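Local coordinates for protein acyl-CoA dehydrogenase (Bacillus anthracis, PDB 3OWA) that probably catalyses the FAD-dependent alpha,beta-dehydrogenation of acyl-CoA thioesters, at residues I126-N131 / A349-I354; F196-K201 / L238-A243; N465-I470 / S501-M506. One frame throughout, in Å; residues are numbered along the deposited sequence.

Contact 1. Residues I126-N131 / A349-I354; sequences IVLFGN and AVAASI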
# COMPACT_ATOMS: atom_id res chain seq x y z
N ILE A 126 -17.67 -21.22 22.32
CA ILE A 126 -18.38 -21.77 23.49
C ILE A 126 -19.79 -21.18 23.55
O ILE A 126 -20.75 -21.91 23.79
CB ILE A 126 -17.59 -21.53 24.81
CG1 ILE A 126 -16.23 -22.26 24.73
CG2 ILE A 126 -18.39 -22.05 26.03
CD1 ILE A 126 -15.27 -21.98 25.93
N VAL A 127 -19.91 -19.88 23.32
CA VAL A 127 -21.22 -19.24 23.24
C VAL A 127 -22.13 -19.93 22.21
O VAL A 127 -23.30 -20.22 22.50
CB VAL A 127 -21.12 -17.71 22.92
CG1 VAL A 127 -22.53 -17.09 22.74
CG2 VAL A 127 -20.34 -16.96 24.03
N LEU A 128 -21.61 -20.19 21.02
CA LEU A 128 -22.43 -20.66 19.92
C LEU A 128 -22.53 -22.17 19.84
O LEU A 128 -23.56 -22.68 19.39
CB LEU A 128 -21.91 -20.12 18.59
CG LEU A 128 -21.90 -18.59 18.50
CD1 LEU A 128 -21.38 -18.14 17.16
CD2 LEU A 128 -23.27 -17.99 18.73
N PHE A 129 -21.48 -22.89 20.25
CA PHE A 129 -21.46 -24.34 20.07
C PHE A 129 -21.21 -25.13 21.33
O PHE A 129 -21.13 -26.34 21.28
CB PHE A 129 -20.46 -24.71 18.98
CG PHE A 129 -20.76 -24.07 17.66
CD1 PHE A 129 -21.83 -24.53 16.88
CD2 PHE A 129 -20.03 -22.97 17.21
CE1 PHE A 129 -22.15 -23.94 15.67
CE2 PHE A 129 -20.33 -22.39 16.00
CZ PHE A 129 -21.40 -22.86 15.23
N GLY A 130 -21.08 -24.45 22.47
CA GLY A 130 -20.89 -25.18 23.74
C GLY A 130 -22.18 -25.86 24.19
O GLY A 130 -23.27 -25.35 23.91
N ASN A 131 -22.07 -27.00 24.88
CA ASN A 131 -23.24 -27.59 25.51
C ASN A 131 -23.48 -26.87 26.82
O ASN A 131 -22.65 -26.05 27.24
CB ASN A 131 -23.09 -29.11 25.73
CG ASN A 131 -21.94 -29.46 26.66
OD1 ASN A 131 -21.69 -28.80 27.66
ND2 ASN A 131 -21.26 -30.54 26.34
N ALA A 349 -28.95 -21.10 16.45
CA ALA A 349 -29.71 -20.14 15.64
C ALA A 349 -29.02 -18.78 15.48
O ALA A 349 -29.19 -18.13 14.45
CB ALA A 349 -31.15 -19.97 16.16
N VAL A 350 -28.26 -18.34 16.49
CA VAL A 350 -27.45 -17.12 16.39
C VAL A 350 -26.41 -17.31 15.28
O VAL A 350 -26.29 -16.48 14.39
CB VAL A 350 -26.75 -16.73 17.74
CG1 VAL A 350 -26.10 -15.33 17.65
CG2 VAL A 350 -27.72 -16.78 18.92
N ALA A 351 -25.69 -18.42 15.32
CA ALA A 351 -24.70 -18.75 14.28
C ALA A 351 -25.30 -18.74 12.85
O ALA A 351 -24.72 -18.14 11.94
CB ALA A 351 -24.00 -20.09 14.59
N ALA A 352 -26.47 -19.37 12.67
CA ALA A 352 -27.15 -19.38 11.38
C ALA A 352 -27.64 -17.99 10.97
O ALA A 352 -27.68 -17.68 9.80
CB ALA A 352 -28.31 -20.38 11.38
N SER A 353 -27.98 -17.14 11.93
CA SER A 353 -28.44 -15.77 11.65
C SER A 353 -27.36 -14.92 11.00
O SER A 353 -27.67 -13.96 10.30
CB SER A 353 -28.92 -15.05 12.92
OG SER A 353 -30.12 -15.61 13.43
N ILE A 354 -26.10 -15.26 11.26
CA ILE A 354 -25.01 -14.56 10.58
C ILE A 354 -24.48 -15.33 9.38
O ILE A 354 -24.15 -14.71 8.40
CB ILE A 354 -23.86 -14.17 11.53
CG1 ILE A 354 -22.82 -13.30 10.80
CG2 ILE A 354 -23.25 -15.40 12.18
CD1 ILE A 354 -23.37 -11.91 10.31
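Leu128 and Phe129, in the last turn of helix 124-129, pack against Val350 and Ala351 of the short helix 348-355, and the contact is wholly apolar. Leu128 can be followed outward. Its CB leaves the backbone toward the partner helix, and with CG anti to the carbonyl carbon (chi1 -59°) the fork at CG opens over the partner. Within the two segments, CD2 turns to Val350, reaching its CB at 3.8 Å and its CG1 at 4.0 Å; the other branch, CD1, settles at 4.2 Å from Ala351 CB. The two methyls thus straddle successive residues of the helix, and the Leu128 and Val350 side chains cross at about a right angle.

Phe129 joins from next door. Its ring is brought close by its far end, where CZ comes to 3.9 Å from Ala351 CB, the methyl lying obliquely to the ring. Ala351 CB therefore touches both Leu128 and Phe129, and the small side chain lets the backbones approach to 6.4 Å between the CA atoms of Leu128 and Ala351.

Farther round helix 348-355, Ser353 OG and Ser353 N reach Ala349 O from opposite faces of its carbonyl plane, the hydroxyl at 2.9 Å, so a serine side chain is satisfied within its own helix. Helix 257-293 borders the same cluster: Ile267 touches Leu128, and Asn263 touches both Phe129 and Ala351. The arrangement is a helix-helix interface between the N-terminal and C-terminal alpha-helical domains of the acyl-CoA dehydrogenase fold.

Contact 2. Residues F196-K201 / L238-A243; sequences FIVYAK and LILEDA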
# COMPACT_ATOMS: atom_id res chain seq x y z
N PHE A 196 -7.94 -22.19 25.51
CA PHE A 196 -7.67 -22.18 24.05
C PHE A 196 -8.67 -23.11 23.33
O PHE A 196 -8.83 -24.26 23.72
CB PHE A 196 -6.25 -22.75 23.69
CG PHE A 196 -5.11 -21.93 24.23
CD1 PHE A 196 -4.76 -22.00 25.59
CD2 PHE A 196 -4.39 -21.06 23.39
CE1 PHE A 196 -3.73 -21.24 26.12
CE2 PHE A 196 -3.35 -20.28 23.90
CZ PHE A 196 -2.99 -20.38 25.27
N ILE A 197 -9.31 -22.61 22.29
CA ILE A 197 -10.16 -23.43 21.44
C ILE A 197 -9.22 -24.04 20.42
O ILE A 197 -8.72 -23.33 19.58
CB ILE A 197 -11.22 -22.59 20.70
CG1 ILE A 197 -12.04 -21.74 21.70
CG2 ILE A 197 -12.14 -23.53 19.79
CD1 ILE A 197 -12.78 -22.52 22.81
N VAL A 198 -8.93 -25.32 20.55
CA VAL A 198 -7.92 -25.96 19.71
C VAL A 198 -8.55 -26.96 18.72
O VAL A 198 -9.39 -27.76 19.09
CB VAL A 198 -6.97 -26.77 20.61
CG1 VAL A 198 -5.94 -27.52 19.76
CG2 VAL A 198 -6.29 -25.84 21.68
N TYR A 199 -8.12 -26.95 17.47
CA TYR A 199 -8.64 -27.91 16.50
C TYR A 199 -7.60 -28.98 16.28
O TYR A 199 -6.41 -28.65 16.16
CB TYR A 199 -8.85 -27.19 15.18
CG TYR A 199 -10.04 -26.28 15.18
CD1 TYR A 199 -11.30 -26.73 14.73
CD2 TYR A 199 -9.91 -24.95 15.57
CE1 TYR A 199 -12.40 -25.87 14.69
CE2 TYR A 199 -11.02 -24.09 15.54
CZ TYR A 199 -12.24 -24.54 15.10
OH TYR A 199 -13.31 -23.63 15.05
N ALA A 200 -8.04 -30.25 16.23
CA ALA A 200 -7.13 -31.38 16.09
C ALA A 200 -7.90 -32.51 15.41
O ALA A 200 -9.12 -32.50 15.44
CB ALA A 200 -6.62 -31.87 17.45
N LYS A 201 -7.20 -33.47 14.82
CA LYS A 201 -7.88 -34.59 14.18
C LYS A 201 -7.86 -35.83 15.07
O LYS A 201 -6.79 -36.38 15.33
CB LYS A 201 -7.29 -34.90 12.79
CG LYS A 201 -7.52 -33.79 11.80
CD LYS A 201 -6.93 -34.14 10.43
CE LYS A 201 -7.23 -33.01 9.44
NZ LYS A 201 -6.75 -33.38 8.06
N LEU A 238 1.41 -22.45 20.27
CA LEU A 238 0.92 -23.33 21.33
C LEU A 238 1.46 -24.73 21.14
O LEU A 238 1.24 -25.35 20.08
CB LEU A 238 -0.59 -23.37 21.29
CG LEU A 238 -1.29 -24.22 22.37
CD1 LEU A 238 -1.06 -23.67 23.78
CD2 LEU A 238 -2.80 -24.23 22.04
N ILE A 239 2.18 -25.25 22.13
CA ILE A 239 2.87 -26.56 21.95
C ILE A 239 2.11 -27.63 22.75
O ILE A 239 1.88 -27.47 23.97
CB ILE A 239 4.32 -26.46 22.44
CG1 ILE A 239 5.06 -25.25 21.76
CG2 ILE A 239 5.06 -27.81 22.34
CD1 ILE A 239 6.44 -24.95 22.42
N LEU A 240 1.66 -28.68 22.06
CA LEU A 240 0.89 -29.74 22.68
C LEU A 240 1.71 -31.03 22.66
O LEU A 240 1.89 -31.65 21.60
CB LEU A 240 -0.45 -29.92 21.93
CG LEU A 240 -1.25 -28.60 21.85
CD1 LEU A 240 -2.35 -28.64 20.81
CD2 LEU A 240 -1.75 -28.12 23.26
N GLU A 241 2.17 -31.45 23.82
CA GLU A 241 3.02 -32.65 23.96
C GLU A 241 2.32 -33.60 24.94
O GLU A 241 2.39 -33.45 26.18
CB GLU A 241 4.44 -32.24 24.40
CG GLU A 241 5.22 -31.44 23.31
CD GLU A 241 6.55 -30.75 23.83
OE1 GLU A 241 7.43 -30.44 22.98
OE2 GLU A 241 6.68 -30.50 25.06
N ASP A 242 1.56 -34.54 24.37
CA ASP A 242 0.63 -35.36 25.15
C ASP A 242 -0.23 -34.47 26.08
O ASP A 242 -0.36 -34.76 27.28
CB ASP A 242 1.41 -36.40 25.96
CG ASP A 242 1.98 -37.53 25.10
OD1 ASP A 242 2.92 -38.18 25.58
OD2 ASP A 242 1.49 -37.79 23.98
N ALA A 243 -0.77 -33.38 25.54
CA ALA A 243 -1.67 -32.49 26.27
C ALA A 243 -2.94 -33.29 26.59
O ALA A 243 -3.49 -33.97 25.71
CB ALA A 243 -2.01 -31.25 25.43
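A methyl of Leu238 sits over one face of the Phe196 ring, and this CH-pi contact joins strands 195-202 and 235-240. Leu238 CD1 stands 4.0 Å from the ring centroid, 9° off the normal, and hence almost directly over the middle of that face. The second methyl, CD2, shifts toward the root of the ring, 3.8 Å from Phe196 CD2, and at the same time touches Val198 CG2 at 3.9 Å. Placing CG of Leu238 anti to its backbone N (chi1 -179°) helps send both branches across the gap, where they lie aslant to Phe196 and Val198 alike.

Val198 uses its two methyls separately. While CG2 meets Leu238, CG1 reaches Leu240 CD1 at 3.9 Å, and there the two side chains run past one another in opposite directions. The strands themselves do not pair: the axes of 196-201 and 238-240 approach no closer than 10.8 Å and diverge by 53°, so side chains alone span the space between them. Strand 177-188 adds Ile187 beside Phe196 and Leu180 beside Val198, and Val219 of strand 219-221 touches both Leu238 and Leu240.

Phe196, Val198, Leu238 and Leu240 are all buried, and their contacts are dispersive, joining two parts of the middle beta domain through its apolar interior. Because methyls meet a ring face and other methyls without any directional bond, complementarity of shape and exclusion of water probably account for most of the cohesion.

Contact 3. Residues N465-I470 / S501-M506; sequences NNAKKI and SNLYAM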
# COMPACT_ATOMS: atom_id res chain seq x y z
N ASN A 465 -28.09 0.11 -9.99
CA ASN A 465 -28.90 -0.81 -10.79
C ASN A 465 -28.13 -1.44 -11.95
O ASN A 465 -28.16 -2.66 -12.16
CB ASN A 465 -30.18 -0.13 -11.30
CG ASN A 465 -31.41 -0.49 -10.48
OD1 ASN A 465 -31.85 -1.65 -10.48
ND2 ASN A 465 -31.98 0.50 -9.78
N ASN A 466 -27.41 -0.62 -12.70
CA ASN A 466 -26.65 -1.13 -13.83
C ASN A 466 -25.47 -2.00 -13.41
O ASN A 466 -25.10 -2.94 -14.13
CB ASN A 466 -26.22 -0.00 -14.76
CG ASN A 466 -27.38 0.52 -15.65
OD1 ASN A 466 -27.16 1.27 -16.61
ND2 ASN A 466 -28.61 0.11 -15.34
N ALA A 467 -24.88 -1.68 -12.25
CA ALA A 467 -23.78 -2.47 -11.69
C ALA A 467 -24.24 -3.89 -11.40
O ALA A 467 -23.50 -4.85 -11.65
CB ALA A 467 -23.20 -1.81 -10.42
N LYS A 468 -25.47 -4.02 -10.89
CA LYS A 468 -26.05 -5.33 -10.60
C LYS A 468 -26.18 -6.18 -11.86
O LYS A 468 -25.79 -7.35 -11.87
CB LYS A 468 -27.43 -5.19 -9.93
CG LYS A 468 -27.36 -4.66 -8.50
CD LYS A 468 -28.70 -4.63 -7.82
CE LYS A 468 -28.60 -3.77 -6.56
NZ LYS A 468 -29.78 -3.93 -5.70
N LYS A 469 -26.71 -5.56 -12.92
CA LYS A 469 -26.83 -6.18 -14.24
C LYS A 469 -25.47 -6.61 -14.81
O LYS A 469 -25.35 -7.71 -15.36
CB LYS A 469 -27.52 -5.22 -15.21
CG LYS A 469 -28.94 -4.85 -14.77
CD LYS A 469 -29.57 -3.79 -15.68
CE LYS A 469 -30.96 -3.45 -15.16
NZ LYS A 469 -31.51 -2.26 -15.85
N ILE A 470 -24.46 -5.74 -14.68
CA ILE A 470 -23.11 -6.03 -15.17
C ILE A 470 -22.52 -7.24 -14.43
O ILE A 470 -21.98 -8.15 -15.06
CB ILE A 470 -22.17 -4.79 -15.09
CG1 ILE A 470 -22.62 -3.69 -16.07
CG2 ILE A 470 -20.72 -5.16 -15.41
CD1 ILE A 470 -22.10 -2.29 -15.68
N SER A 501 -18.20 -6.63 -4.66
CA SER A 501 -17.78 -5.85 -3.51
C SER A 501 -18.05 -4.35 -3.76
O SER A 501 -18.65 -3.66 -2.93
CB SER A 501 -16.31 -6.06 -3.22
OG SER A 501 -15.97 -5.25 -2.12
N ASN A 502 -17.64 -3.85 -4.92
CA ASN A 502 -17.90 -2.45 -5.25
C ASN A 502 -19.37 -2.13 -5.28
O ASN A 502 -19.79 -1.10 -4.78
CB ASN A 502 -17.25 -2.07 -6.58
CG ASN A 502 -15.80 -1.65 -6.41
OD1 ASN A 502 -15.31 -1.47 -5.29
ND2 ASN A 502 -15.11 -1.50 -7.51
N LEU A 503 -20.15 -3.04 -5.85
CA LEU A 503 -21.61 -2.88 -5.88
C LEU A 503 -22.26 -2.75 -4.47
O LEU A 503 -23.09 -1.86 -4.23
CB LEU A 503 -22.24 -4.01 -6.71
CG LEU A 503 -23.72 -4.19 -6.46
CD1 LEU A 503 -24.46 -3.18 -7.30
CD2 LEU A 503 -24.16 -5.62 -6.71
N TYR A 504 -21.87 -3.64 -3.56
CA TYR A 504 -22.35 -3.62 -2.18
C TYR A 504 -22.00 -2.32 -1.44
O TYR A 504 -22.82 -1.75 -0.73
CB TYR A 504 -21.80 -4.85 -1.40
CG TYR A 504 -22.43 -5.08 -0.04
CD1 TYR A 504 -23.82 -5.21 0.10
CD2 TYR A 504 -21.65 -5.15 1.10
CE1 TYR A 504 -24.41 -5.42 1.34
CE2 TYR A 504 -22.22 -5.37 2.36
CZ TYR A 504 -23.61 -5.51 2.46
OH TYR A 504 -24.18 -5.71 3.70
N ALA A 505 -20.77 -1.86 -1.61
CA ALA A 505 -20.38 -0.59 -0.99
C ALA A 505 -21.15 0.60 -1.61
O ALA A 505 -21.63 1.49 -0.88
CB ALA A 505 -18.87 -0.39 -1.14
N MSE A 506 -21.28 0.61 -2.93
CA MSE A 506 -22.03 1.67 -3.64
C MSE A 506 -23.47 1.73 -3.18
O MSE A 506 -23.97 2.79 -2.84
CB MSE A 506 -22.04 1.43 -5.15
CG MSE A 506 -20.74 1.72 -5.84
SE MSE A 506 -20.90 1.24 -7.70
CE MSE A 506 -22.25 2.51 -8.25
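Leu503 carries its CG anti to the backbone N (chi1 163°), which throws its branched end out from helix 490-520 toward helix 458-482. On the other side, Lys468 has CG anti to its carbonyl carbon (chi1 -70°) and an extended chain beyond, so its CG lies against that branched end while the rest of the chain runs on past it. The two side chains cross at about a right angle.

Leu503 CD1 does most of the touching. It sits 3.6 Å from Ala467 CB and 3.5 Å from Lys468 CG, the latter closer than usual for two carbons. Of the facing segment, CD2 reaches the lysine, at 3.8 Å from Lys468 CG. Ala467 offers no more than its CB, and this small residue allows the helices to come within 6.2 Å between the CA atoms of Ala467 and Leu503. Ile543 of helix 526-554 also packs against Ala467, placing the contact within the helical bundle.

Beyond the apolar stem, Lys468 NZ forms a salt bridge with Glu507 OE1, one turn after Leu503 on the same helix, and a hydrogen bond with Asp20 O of the N-terminal part of the chain. The lysine thus acts in two ways: its aliphatic stem fills in against leucine, and its ammonium group is held by a carboxylate and a main-chain carbonyl. For a buried lysine, these two partners would probably offset the cost of desolvation and favour the charged form.

Overall arrangement
From the N terminus, the chain passes through 126-131 in the N-terminal helical domain and then the beta-rich middle domain, where contact 2 closes a short loop of 36 intervening residues. Only after this, at 349-354, does contact 1 close, so contact 2 lies within its span, and contact 1 ties the N-terminal helices to the C-terminal helical domain. The two also meet directly: Ile126 CG1 is 4.0 Å from Ile197 CD1. Contact 3 follows in series, closing a mostly helical loop of 30 intervening residues and joining two helices of the additional C-terminal helical region. The centres of contacts 2 and 3 are about 44 Å apart, on opposite sides of the chain's centre.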